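Local coordinates for nitrate regulatory protein (PDB 4AKK) that senses nitrate and nitrite and binds the nasF operon leader RNA at its factor-independent terminator to effect transcription antitermination, at residues A[107-110]-A[111-115]; A[213-216]-A[217-221]; A[256-259]-A[260-264]. All coordinates share one frame; numbering follows the deposited sequence.

Interaction 1: A[107-110]-A[111-115]; sequences TRFY and AALEP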
ATOM      1  N   THR A 107      28.527 -11.990 -13.125  1.00 37.38           N
ATOM      2  CA  THR A 107      28.728 -13.426 -13.190  1.00 39.59           C
ATOM      3  C   THR A 107      28.070 -14.131 -12.012  1.00 36.05           C
ATOM      4  O   THR A 107      27.343 -15.103 -12.192  1.00 39.43           O
ATOM      5  CB  THR A 107      30.229 -13.749 -13.176  1.00 41.82           C
ATOM      6  OG1 THR A 107      30.853 -13.094 -14.284  1.00 40.97           O
ATOM      7  CG2 THR A 107      30.467 -15.257 -13.261  1.00 37.36           C
ATOM      8  N   ARG A 108      28.340 -13.643 -10.805  1.00 31.75           N
ATOM      9  CA  ARG A 108      27.750 -14.220  -9.607  1.00 33.89           C
ATOM     10  C   ARG A 108      26.225 -14.056  -9.603  1.00 38.91           C
ATOM     11  O   ARG A 108      25.503 -14.949  -9.166  1.00 42.03           O
ATOM     12  CB  ARG A 108      28.337 -13.570  -8.360  1.00 37.31           C
ATOM     13  CG  ARG A 108      29.819 -13.887  -8.098  1.00 50.79           C
ATOM     14  CD  ARG A 108      30.380 -12.946  -7.034  1.00 51.96           C
ATOM     15  NE  ARG A 108      31.613 -13.435  -6.424  1.00 68.27           N
ATOM     16  CZ  ARG A 108      31.659 -14.100  -5.270  1.00 80.11           C
ATOM     17  NH1 ARG A 108      30.538 -14.358  -4.602  1.00 71.12           N
ATOM     18  NH2 ARG A 108      32.824 -14.510  -4.783  1.00 81.98           N
ATOM     19  N   PHE A 109      25.747 -12.912 -10.084  1.00 38.04           N
ATOM     20  CA  PHE A 109      24.309 -12.636 -10.164  1.00 35.66           C
ATOM     21  C   PHE A 109      23.624 -13.608 -11.117  1.00 37.66           C
ATOM     22  O   PHE A 109      22.573 -14.178 -10.798  1.00 34.19           O
ATOM     23  CB  PHE A 109      24.068 -11.193 -10.623  1.00 30.49           C
ATOM     24  CG  PHE A 109      22.634 -10.893 -11.009  1.00 33.99           C
ATOM     25  CD1 PHE A 109      21.637 -10.801 -10.039  1.00 33.20           C
ATOM     26  CD2 PHE A 109      22.291 -10.674 -12.333  1.00 34.23           C
ATOM     27  CE1 PHE A 109      20.321 -10.512 -10.388  1.00 31.60           C
ATOM     28  CE2 PHE A 109      20.969 -10.388 -12.698  1.00 33.42           C
ATOM     29  CZ  PHE A 109      19.985 -10.303 -11.724  1.00 33.30           C
ATOM     30  N   TYR A 110      24.222 -13.780 -12.295  1.00 38.75           N
ATOM     31  CA  TYR A 110      23.678 -14.673 -13.318  1.00 36.79           C
ATOM     32  C   TYR A 110      23.663 -16.117 -12.807  1.00 42.78           C
ATOM     33  O   TYR A 110      22.752 -16.888 -13.117  1.00 41.61           O
ATOM     34  CB  TYR A 110      24.480 -14.565 -14.621  1.00 40.47           C
ATOM     35  CG  TYR A 110      24.177 -13.330 -15.465  1.00 40.71           C
ATOM     36  CD1 TYR A 110      22.874 -12.902 -15.659  1.00 42.07           C
ATOM     37  CD2 TYR A 110      25.197 -12.611 -16.082  1.00 42.16           C
ATOM     38  CE1 TYR A 110      22.590 -11.790 -16.428  1.00 45.59           C
ATOM     39  CE2 TYR A 110      24.921 -11.493 -16.857  1.00 37.29           C
ATOM     40  CZ  TYR A 110      23.613 -11.090 -17.025  1.00 47.51           C
ATOM     41  OH  TYR A 110      23.315  -9.987 -17.790  1.00 54.16           O
ATOM     42  N   ALA A 111      24.672 -16.469 -12.013  1.00 40.11           N
ATOM     43  CA  ALA A 111      24.744 -17.792 -11.400  1.00 38.40           C
ATOM     44  C   ALA A 111      23.616 -17.987 -10.387  1.00 45.87           C
ATOM     45  O   ALA A 111      22.924 -19.011 -10.401  1.00 45.39           O
ATOM     46  CB  ALA A 111      26.096 -17.999 -10.736  1.00 37.65           C
ATOM     47  N   ALA A 112      23.431 -17.002  -9.510  1.00 42.91           N
ATOM     48  CA  ALA A 112      22.373 -17.068  -8.505  1.00 41.07           C
ATOM     49  C   ALA A 112      20.977 -17.139  -9.134  1.00 39.14           C
ATOM     50  O   ALA A 112      20.020 -17.540  -8.472  1.00 45.31           O
ATOM     51  CB  ALA A 112      22.469 -15.899  -7.538  1.00 39.07           C
ATOM     52  N   LEU A 113      20.858 -16.776 -10.410  1.00 36.59           N
ATOM     53  CA  LEU A 113      19.554 -16.866 -11.087  1.00 42.08           C
ATOM     54  C   LEU A 113      19.137 -18.302 -11.459  1.00 47.16           C
ATOM     55  O   LEU A 113      17.944 -18.592 -11.565  1.00 43.53           O
ATOM     56  CB  LEU A 113      19.499 -15.969 -12.331  1.00 40.10           C
ATOM     57  CG  LEU A 113      19.417 -14.452 -12.128  1.00 38.29           C
ATOM     58  CD1 LEU A 113      19.384 -13.753 -13.473  1.00 37.95           C
ATOM     59  CD2 LEU A 113      18.201 -14.075 -11.305  1.00 34.06           C
ATOM     60  N   GLU A 114      20.112 -19.191 -11.659  1.00 42.92           N
ATOM     61  CA  GLU A 114      19.829 -20.558 -12.119  1.00 45.94           C
ATOM     62  C   GLU A 114      18.864 -21.297 -11.193  1.00 41.60           C
ATOM     63  O   GLU A 114      17.846 -21.814 -11.641  1.00 43.57           O
ATOM     64  CB  GLU A 114      21.134 -21.361 -12.310  1.00 50.44           C
ATOM     65  CG  GLU A 114      20.986 -22.668 -13.117  1.00 59.53           C
ATOM     66  CD  GLU A 114      20.633 -23.892 -12.260  1.00 61.34           C
ATOM     67  OE1 GLU A 114      21.269 -24.090 -11.199  1.00 56.36           O
ATOM     68  OE2 GLU A 114      19.732 -24.670 -12.659  1.00 63.24           O
ATOM     69  N   PRO A 115      19.182 -21.346  -9.891  1.00 42.60           N
ATOM     70  CA  PRO A 115      18.276 -21.999  -8.950  1.00 47.73           C
ATOM     71  C   PRO A 115      16.934 -21.272  -8.842  1.00 48.14           C
ATOM     72  O   PRO A 115      15.914 -21.928  -8.617  1.00 51.12           O
ATOM     73  CB  PRO A 115      19.045 -21.928  -7.622  1.00 43.18           C
ATOM     74  CG  PRO A 115      20.462 -21.765  -8.014  1.00 45.26           C
ATOM     75  CD  PRO A 115      20.438 -20.932  -9.245  1.00 45.30           C
TER
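Leu113 packs against the aromatic rings of Phe109 and Tyr110, and this apolar cluster carries the side-chain part of the contact. Its CD1 lies 3.8 Å from CE2 of Phe109, while its CG sits over one face of that ring, 4.2 Å above the plane and displaced toward the rim. Toward Tyr110 the approach is different: Leu113 CD1 stands at the edge of the phenol ring, near its plane, 4.2 Å from Tyr110 CD1. Leu113 thus meets Phe109 with CG over the face and CD1 against CE2 and CZ, and Tyr110 with CD1 at the ring edge. CG of Phe109 is anti to its backbone N (chi1 168°) and CG of Tyr110 lies beside its own (chi1 -77°); the two rings leave the helix in different directions, and Leu113 can touch both.

The second kind of interaction is the backbone hydrogen bonding of the helix. Ala111 N donates to Thr107 O and Ala112 N to Arg108 O (2.9 Å), the latter with an N-H...O angle of 162°. One residue further on the regular pattern slackens: Leu113 N is divided between Phe109 O at 3.1 Å and Tyr110 O at 3.3 Å, both bonds weak. Glu114 N reaches back just three residues, to Ala111 O at 3.1 Å. Pro115 has no N-H to offer the preceding turn, and the helix is kinked there.

Outside the segments, Leu62 of helix 56-85 and Ile128 and Val132 of helix 122-134 also touch Leu113. Ile66 packs on Phe109, and Glu37 of the second subunit rests against Tyr110 and Leu113. The arrangement is an i to i+4 pair (Phe109-Leu113) joined by an i to i+3 pair (Tyr110-Leu113), on helix 92-117 of the all-helical NIT domain, just before a proline kink.

Interaction 2: A[213-216]-A[217-221]; sequences GQFS and DELRQ. With EDO (1,2-ethanediol), chain D.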
ATOM      1  N   GLY A 213      28.564  24.831 -10.342  1.00 40.20           N
ATOM      2  CA  GLY A 213      28.562  26.088  -9.619  1.00 42.78           C
ATOM      3  C   GLY A 213      27.157  26.662  -9.501  1.00 49.45           C
ATOM      4  O   GLY A 213      26.978  27.822  -9.118  1.00 49.10           O
ATOM      5  N   GLN A 214      26.156  25.848  -9.829  1.00 43.10           N
ATOM      6  CA  GLN A 214      24.758  26.258  -9.678  1.00 45.05           C
ATOM      7  C   GLN A 214      23.789  25.084  -9.634  1.00 42.00           C
ATOM      8  O   GLN A 214      23.972  24.076 -10.322  1.00 39.22           O
ATOM      9  CB  GLN A 214      24.344  27.212 -10.801  1.00 45.19           C
ATOM     10  CG  GLN A 214      24.777  26.753 -12.185  1.00 53.63           C
ATOM     11  CD  GLN A 214      24.089  27.524 -13.299  1.00 66.16           C
ATOM     12  OE1 GLN A 214      23.140  28.272 -13.058  1.00 67.83           O
ATOM     13  NE2 GLN A 214      24.564  27.339 -14.527  1.00 65.51           N
ATOM     14  N   PHE A 215      22.759  25.234  -8.809  1.00 39.20           N
ATOM     15  CA  PHE A 215      21.620  24.327  -8.787  1.00 43.54           C
ATOM     16  C   PHE A 215      20.407  25.029  -9.400  1.00 39.35           C
ATOM     17  O   PHE A 215      19.902  25.998  -8.841  1.00 41.67           O
ATOM     18  CB  PHE A 215      21.295  23.902  -7.344  1.00 39.87           C
ATOM     19  CG  PHE A 215      22.306  22.954  -6.741  1.00 42.12           C
ATOM     20  CD1 PHE A 215      23.520  23.425  -6.248  1.00 43.69           C
ATOM     21  CD2 PHE A 215      22.043  21.594  -6.669  1.00 34.26           C
ATOM     22  CE1 PHE A 215      24.462  22.553  -5.696  1.00 34.75           C
ATOM     23  CE2 PHE A 215      22.969  20.715  -6.127  1.00 35.55           C
ATOM     24  CZ  PHE A 215      24.190  21.199  -5.635  1.00 37.12           C
ATOM     25  N   SER A 216      19.940  24.553 -10.548  1.00 39.58           N
ATOM     26  CA  SER A 216      18.685  25.061 -11.098  1.00 44.45           C
ATOM     27  C   SER A 216      17.564  24.722 -10.129  1.00 42.71           C
ATOM     28  O   SER A 216      17.746  23.886  -9.243  1.00 38.59           O
ATOM     29  CB  SER A 216      18.399  24.458 -12.470  1.00 39.97           C
ATOM     30  OG  SER A 216      18.396  23.046 -12.415  1.00 41.17           O
ATOM     31  N   ASP A 217      16.421  25.388 -10.275  1.00 38.69           N
ATOM     32  CA  ASP A 217      15.243  25.063  -9.474  1.00 41.64           C
ATOM     33  C   ASP A 217      14.879  23.594  -9.668  1.00 35.67           C
ATOM     34  O   ASP A 217      14.426  22.925  -8.746  1.00 37.99           O
ATOM     35  CB  ASP A 217      14.065  25.969  -9.842  1.00 52.25           C
ATOM     36  CG  ASP A 217      14.243  27.400  -9.338  1.00 58.33           C
ATOM     37  OD1 ASP A 217      15.309  27.705  -8.761  1.00 59.34           O
ATOM     38  OD2 ASP A 217      13.318  28.221  -9.514  1.00 61.45           O
ATOM     39  N   GLU A 218      15.125  23.106 -10.873  1.00 35.22           N
ATOM     40  CA  GLU A 218      14.878  21.718 -11.245  1.00 41.45           C
ATOM     41  C   GLU A 218      15.787  20.729 -10.498  1.00 38.72           C
ATOM     42  O   GLU A 218      15.311  19.809  -9.837  1.00 39.57           O
ATOM     43  CB  GLU A 218      15.090  21.576 -12.757  1.00 44.21           C
ATOM     44  CG  GLU A 218      15.032  20.156 -13.273  1.00 45.85           C
ATOM     45  CD  GLU A 218      13.652  19.567 -13.148  1.00 52.84           C
ATOM     46  OE1 GLU A 218      12.682  20.300 -13.433  1.00 65.57           O
ATOM     47  OE2 GLU A 218      13.532  18.382 -12.770  1.00 49.67           O
ATOM     48  N   LEU A 219      17.097  20.924 -10.626  1.00 41.20           N
ATOM     49  CA  LEU A 219      18.083  20.068  -9.967  1.00 36.71           C
ATOM     50  C   LEU A 219      17.886  20.094  -8.458  1.00 32.69           C
ATOM     51  O   LEU A 219      17.919  19.058  -7.793  1.00 29.22           O
ATOM     52  CB  LEU A 219      19.510  20.501 -10.340  1.00 33.09           C
ATOM     53  CG  LEU A 219      20.656  19.630  -9.822  1.00 34.94           C
ATOM     54  CD1 LEU A 219      20.505  18.201 -10.316  1.00 29.71           C
ATOM     55  CD2 LEU A 219      22.025  20.205 -10.234  1.00 31.60           C
ATOM     56  N   ARG A 220      17.653  21.283  -7.921  1.00 31.13           N
ATOM     57  CA  ARG A 220      17.367  21.417  -6.509  1.00 35.89           C
ATOM     58  C   ARG A 220      16.134  20.609  -6.048  1.00 36.17           C
ATOM     59  O   ARG A 220      16.137  20.017  -4.961  1.00 27.50           O
ATOM     60  CB  ARG A 220      17.229  22.898  -6.128  1.00 35.53           C
ATOM     61  CG  ARG A 220      16.784  23.088  -4.674  1.00 35.61           C
ATOM     62  CD  ARG A 220      16.745  24.553  -4.268  1.00 34.30           C
ATOM     63  NE  ARG A 220      15.593  25.247  -4.821  1.00 40.93           N
ATOM     64  CZ  ARG A 220      15.268  26.503  -4.526  1.00 46.12           C
ATOM     65  NH1 ARG A 220      16.021  27.206  -3.690  1.00 38.45           N
ATOM     66  NH2 ARG A 220      14.193  27.060  -5.073  1.00 43.94           N
ATOM     67  N   GLN A 221      15.069  20.592  -6.850  1.00 34.63           N
ATOM     68  CA  GLN A 221      13.881  19.830  -6.448  1.00 33.15           C
ATOM     69  C   GLN A 221      14.202  18.329  -6.469  1.00 30.78           C
ATOM     70  O   GLN A 221      13.864  17.603  -5.537  1.00 34.59           O
ATOM     71  CB  GLN A 221      12.658  20.165  -7.327  1.00 33.08           C
ATOM     72  CG  GLN A 221      11.331  19.599  -6.797  1.00 32.34           C
ATOM     73  CD  GLN A 221      10.904  20.186  -5.451  1.00 34.98           C
ATOM     74  OE1 GLN A 221      10.739  21.400  -5.305  1.00 34.53           O
ATOM     75  NE2 GLN A 221      10.713  19.316  -4.464  1.00 34.66           N
TER
HETATM   76  C1  EDO D1393      18.273  28.642  -6.078  1.00 57.99           C
HETATM   77  O1  EDO D1393      19.299  28.020  -5.290  1.00 61.48           O
HETATM   78  C2  EDO D1393      17.298  27.584  -6.583  1.00 51.76           C
HETATM   79  O2  EDO D1393      17.879  26.823  -7.648  1.00 51.13           O
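A serine N-cap starts helix 217-240: Ser216 OG accepts the N-H of Leu219, three residues on, at 3.1 Å with an almost straight angle of 170°. OG lies between the backbone N and the carbonyl carbon (chi1 56°), which turns it over the first turn to meet this amide. The backbone of the same residue opens the hydrogen bonding of the helix, with Arg220 N donating to Ser216 O at 2.9 Å and 167°. One residue thus fastens two successive amides, one by its side chain and one by its carbonyl.

Apolar packing flanks the cap. CD2 of Leu219 meets CD2 of Phe215 at 3.8 Å, the two side chains crossing at a slant; Phe210 and the Phe215 ring meet edge-to-face, and Leu205 and Leu208 of helix 180-212 touch Leu219.

The charged ends lead elsewhere. Arg220 NH1 forms a salt bridge to Glu386 and its guanidinium a cation-pi contact with Trp389, while Glu218 pairs with Arg367 and Gln222; Glu386 and Trp389 belong to the ANTAR region, so this first turn joins the nitrate receptor to the RNA-binding effector. Asp217 OD1 is a long, charge-only partner of Arg220 NH2 at 3.9 Å, well out of the guanidinium plane. A 1,2-ethanediol, probably from the crystallisation liquor, has C2 over the centre of one guanidinium face, at a doubtfully short 3.1 Å from Arg220 CZ.

Interaction 3: A[256-259]-A[260-264]; sequences SLEI and EQLRR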
ATOM      1  N   SER A 256      26.076  13.282   9.199  1.00 46.19           N
ATOM      2  CA  SER A 256      27.285  14.031   8.856  1.00 40.06           C
ATOM      3  C   SER A 256      27.015  15.523   8.843  1.00 44.87           C
ATOM      4  O   SER A 256      26.157  16.004   8.098  1.00 41.38           O
ATOM      5  CB  SER A 256      27.802  13.620   7.477  1.00 41.93           C
ATOM      6  OG  SER A 256      28.696  14.596   6.956  1.00 42.35           O
ATOM      7  N   LEU A 257      27.764  16.256   9.657  1.00 40.97           N
ATOM      8  CA  LEU A 257      27.642  17.711   9.718  1.00 46.43           C
ATOM      9  C   LEU A 257      28.052  18.358   8.382  1.00 42.15           C
ATOM     10  O   LEU A 257      27.432  19.323   7.906  1.00 38.67           O
ATOM     11  CB  LEU A 257      28.508  18.244  10.870  1.00 45.71           C
ATOM     12  CG  LEU A 257      28.242  19.653  11.399  1.00 49.89           C
ATOM     13  CD1 LEU A 257      29.150  20.644  10.728  1.00 53.45           C
ATOM     14  CD2 LEU A 257      26.777  20.043  11.203  1.00 44.85           C
ATOM     15  N   GLU A 258      29.101  17.824   7.774  1.00 42.92           N
ATOM     16  CA  GLU A 258      29.569  18.381   6.515  1.00 40.96           C
ATOM     17  C   GLU A 258      28.507  18.211   5.422  1.00 38.04           C
ATOM     18  O   GLU A 258      28.171  19.166   4.733  1.00 37.67           O
ATOM     19  CB  GLU A 258      30.893  17.752   6.083  1.00 42.05           C
ATOM     20  CG  GLU A 258      31.517  18.451   4.887  1.00 46.39           C
ATOM     21  CD  GLU A 258      32.880  17.892   4.520  1.00 52.00           C
ATOM     22  OE1 GLU A 258      33.176  16.745   4.912  1.00 50.89           O
ATOM     23  OE2 GLU A 258      33.647  18.599   3.830  1.00 51.69           O
ATOM     24  N   ILE A 259      27.973  17.001   5.276  1.00 38.77           N
ATOM     25  CA  ILE A 259      26.884  16.766   4.323  1.00 39.44           C
ATOM     26  C   ILE A 259      25.671  17.648   4.619  1.00 35.74           C
ATOM     27  O   ILE A 259      25.069  18.218   3.715  1.00 35.55           O
ATOM     28  CB  ILE A 259      26.459  15.293   4.288  1.00 33.52           C
ATOM     29  CG1 ILE A 259      27.593  14.450   3.696  1.00 31.34           C
ATOM     30  CG2 ILE A 259      25.166  15.141   3.473  1.00 35.60           C
ATOM     31  CD1 ILE A 259      27.388  12.942   3.766  1.00 31.20           C
ATOM     32  N   GLU A 260      25.320  17.771   5.891  1.00 38.87           N
ATOM     33  CA  GLU A 260      24.191  18.604   6.261  1.00 41.78           C
ATOM     34  C   GLU A 260      24.389  20.066   5.874  1.00 37.08           C
ATOM     35  O   GLU A 260      23.462  20.715   5.390  1.00 42.37           O
ATOM     36  CB  GLU A 260      23.866  18.453   7.747  1.00 46.09           C
ATOM     37  CG  GLU A 260      22.924  17.290   8.034  1.00 47.82           C
ATOM     38  CD  GLU A 260      22.849  16.936   9.512  1.00 56.39           C
ATOM     39  OE1 GLU A 260      23.454  17.658  10.335  1.00 52.37           O
ATOM     40  OE2 GLU A 260      22.184  15.930   9.848  1.00 55.97           O
ATOM     41  N   GLN A 261      25.596  20.581   6.075  1.00 39.89           N
ATOM     42  CA  GLN A 261      25.896  21.965   5.697  1.00 45.74           C
ATOM     43  C   GLN A 261      25.852  22.161   4.192  1.00 37.35           C
ATOM     44  O   GLN A 261      25.349  23.174   3.694  1.00 31.90           O
ATOM     45  CB  GLN A 261      27.278  22.371   6.198  1.00 40.36           C
ATOM     46  CG  GLN A 261      27.423  22.348   7.704  1.00 44.60           C
ATOM     47  CD  GLN A 261      28.871  22.568   8.135  1.00 52.13           C
ATOM     48  OE1 GLN A 261      29.802  22.100   7.478  1.00 53.63           O
ATOM     49  NE2 GLN A 261      29.063  23.280   9.240  1.00 39.91           N
ATOM     50  N   LEU A 262      26.415  21.201   3.465  1.00 33.61           N
ATOM     51  CA  LEU A 262      26.416  21.282   2.008  1.00 36.21           C
ATOM     52  C   LEU A 262      24.992  21.158   1.437  1.00 33.54           C
ATOM     53  O   LEU A 262      24.675  21.762   0.424  1.00 34.57           O
ATOM     54  CB  LEU A 262      27.365  20.237   1.410  1.00 33.30           C
ATOM     55  CG  LEU A 262      28.857  20.526   1.672  1.00 39.15           C
ATOM     56  CD1 LEU A 262      29.766  19.375   1.236  1.00 32.16           C
ATOM     57  CD2 LEU A 262      29.254  21.804   0.974  1.00 36.35           C
ATOM     58  N   ARG A 263      24.131  20.391   2.101  1.00 38.01           N
ATOM     59  CA  ARG A 263      22.742  20.289   1.657  1.00 34.79           C
ATOM     60  C   ARG A 263      22.085  21.662   1.757  1.00 34.57           C
ATOM     61  O   ARG A 263      21.398  22.112   0.837  1.00 35.33           O
ATOM     62  CB  ARG A 263      21.968  19.276   2.498  1.00 30.73           C
ATOM     63  CG  ARG A 263      22.254  17.805   2.196  1.00 30.51           C
ATOM     64  CD  ARG A 263      21.509  16.954   3.221  1.00 31.40           C
ATOM     65  NE  ARG A 263      21.523  15.527   2.923  1.00 33.92           N
ATOM     66  CZ  ARG A 263      20.966  14.603   3.703  1.00 36.50           C
ATOM     67  NH1 ARG A 263      20.354  14.958   4.826  1.00 39.55           N
ATOM     68  NH2 ARG A 263      21.022  13.320   3.364  1.00 37.89           N
ATOM     69  N   ARG A 264      22.322  22.334   2.875  1.00 35.26           N
ATOM     70  CA  ARG A 264      21.740  23.647   3.101  1.00 40.33           C
ATOM     71  C   ARG A 264      22.231  24.661   2.079  1.00 42.95           C
ATOM     72  O   ARG A 264      21.460  25.499   1.595  1.00 44.02           O
ATOM     73  CB  ARG A 264      22.019  24.134   4.522  1.00 39.50           C
ATOM     74  CG  ARG A 264      21.476  25.523   4.764  1.00 52.63           C
ATOM     75  CD  ARG A 264      21.576  25.943   6.220  1.00 63.61           C
ATOM     76  NE  ARG A 264      21.485  27.396   6.334  1.00 80.68           N
ATOM     77  CZ  ARG A 264      20.393  28.105   6.060  1.00 85.44           C
ATOM     78  NH1 ARG A 264      19.283  27.496   5.655  1.00 79.55           N
ATOM     79  NH2 ARG A 264      20.411  29.426   6.187  1.00 86.04           N
TER
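The guanidinium of Arg263 and the methyl CG2 of Ile259 meet at a slant, with CG2 3.7 Å from Arg263 NE. The Arg263 chain is extended from CG to NE (chi2 174°, chi3 171°), which carries the guanidinium past Ile259, the two side chains crossing obliquely. The amide of Gln261 is approached by CD1 of Leu257, but that pair is too tight to be trusted in detail, and Leu257 chi2 is also unusual. The carboxylate of Glu260 is neighboured by CD2 of Leu257, 4.2 Å from OE1, the two side chains crossing at about a right angle. Glu258 and Leu262 run side by side in the same direction.

At the N-terminus, Ser256 caps the helix: its OG accepts from Ile259 N at 3.0 Å and 170°. Its carbonyl takes Glu260 N at 2.9 Å, followed by the matching bonds of Gln261, Leu262 and Arg263.

These first two turns of helix 257-267 lie against helix 277-312 through Ile259 on Gln286 and Leu262 on Trp282, while Arg263 reaches Ile227 of helix 217-240 and is salt-bridged to Glu202 of helix 180-212.

How the interactions relate
All three are local contacts along or at the start of a helix within the NIT region, but they sit differently in the fold. Interaction 1 lies on the opposite side of the chain's centre from the other two, its centre about 40 Å from that of interaction 2; it is partly buried, mainly apolar, and borders the second subunit. Interactions 2 and 3 both begin a helix with a serine cap and lie about 16 Å apart between centres. Helix 180-212 serves both, Phe210 touching Phe215 in one and Leu262 in the other. Interaction 2 is partly buried and turns Arg220 to the ANTAR region; interaction 3 is a surface contact that mixes polar and apolar side chains, with Arg263 tied to Glu202 of helix 180-212.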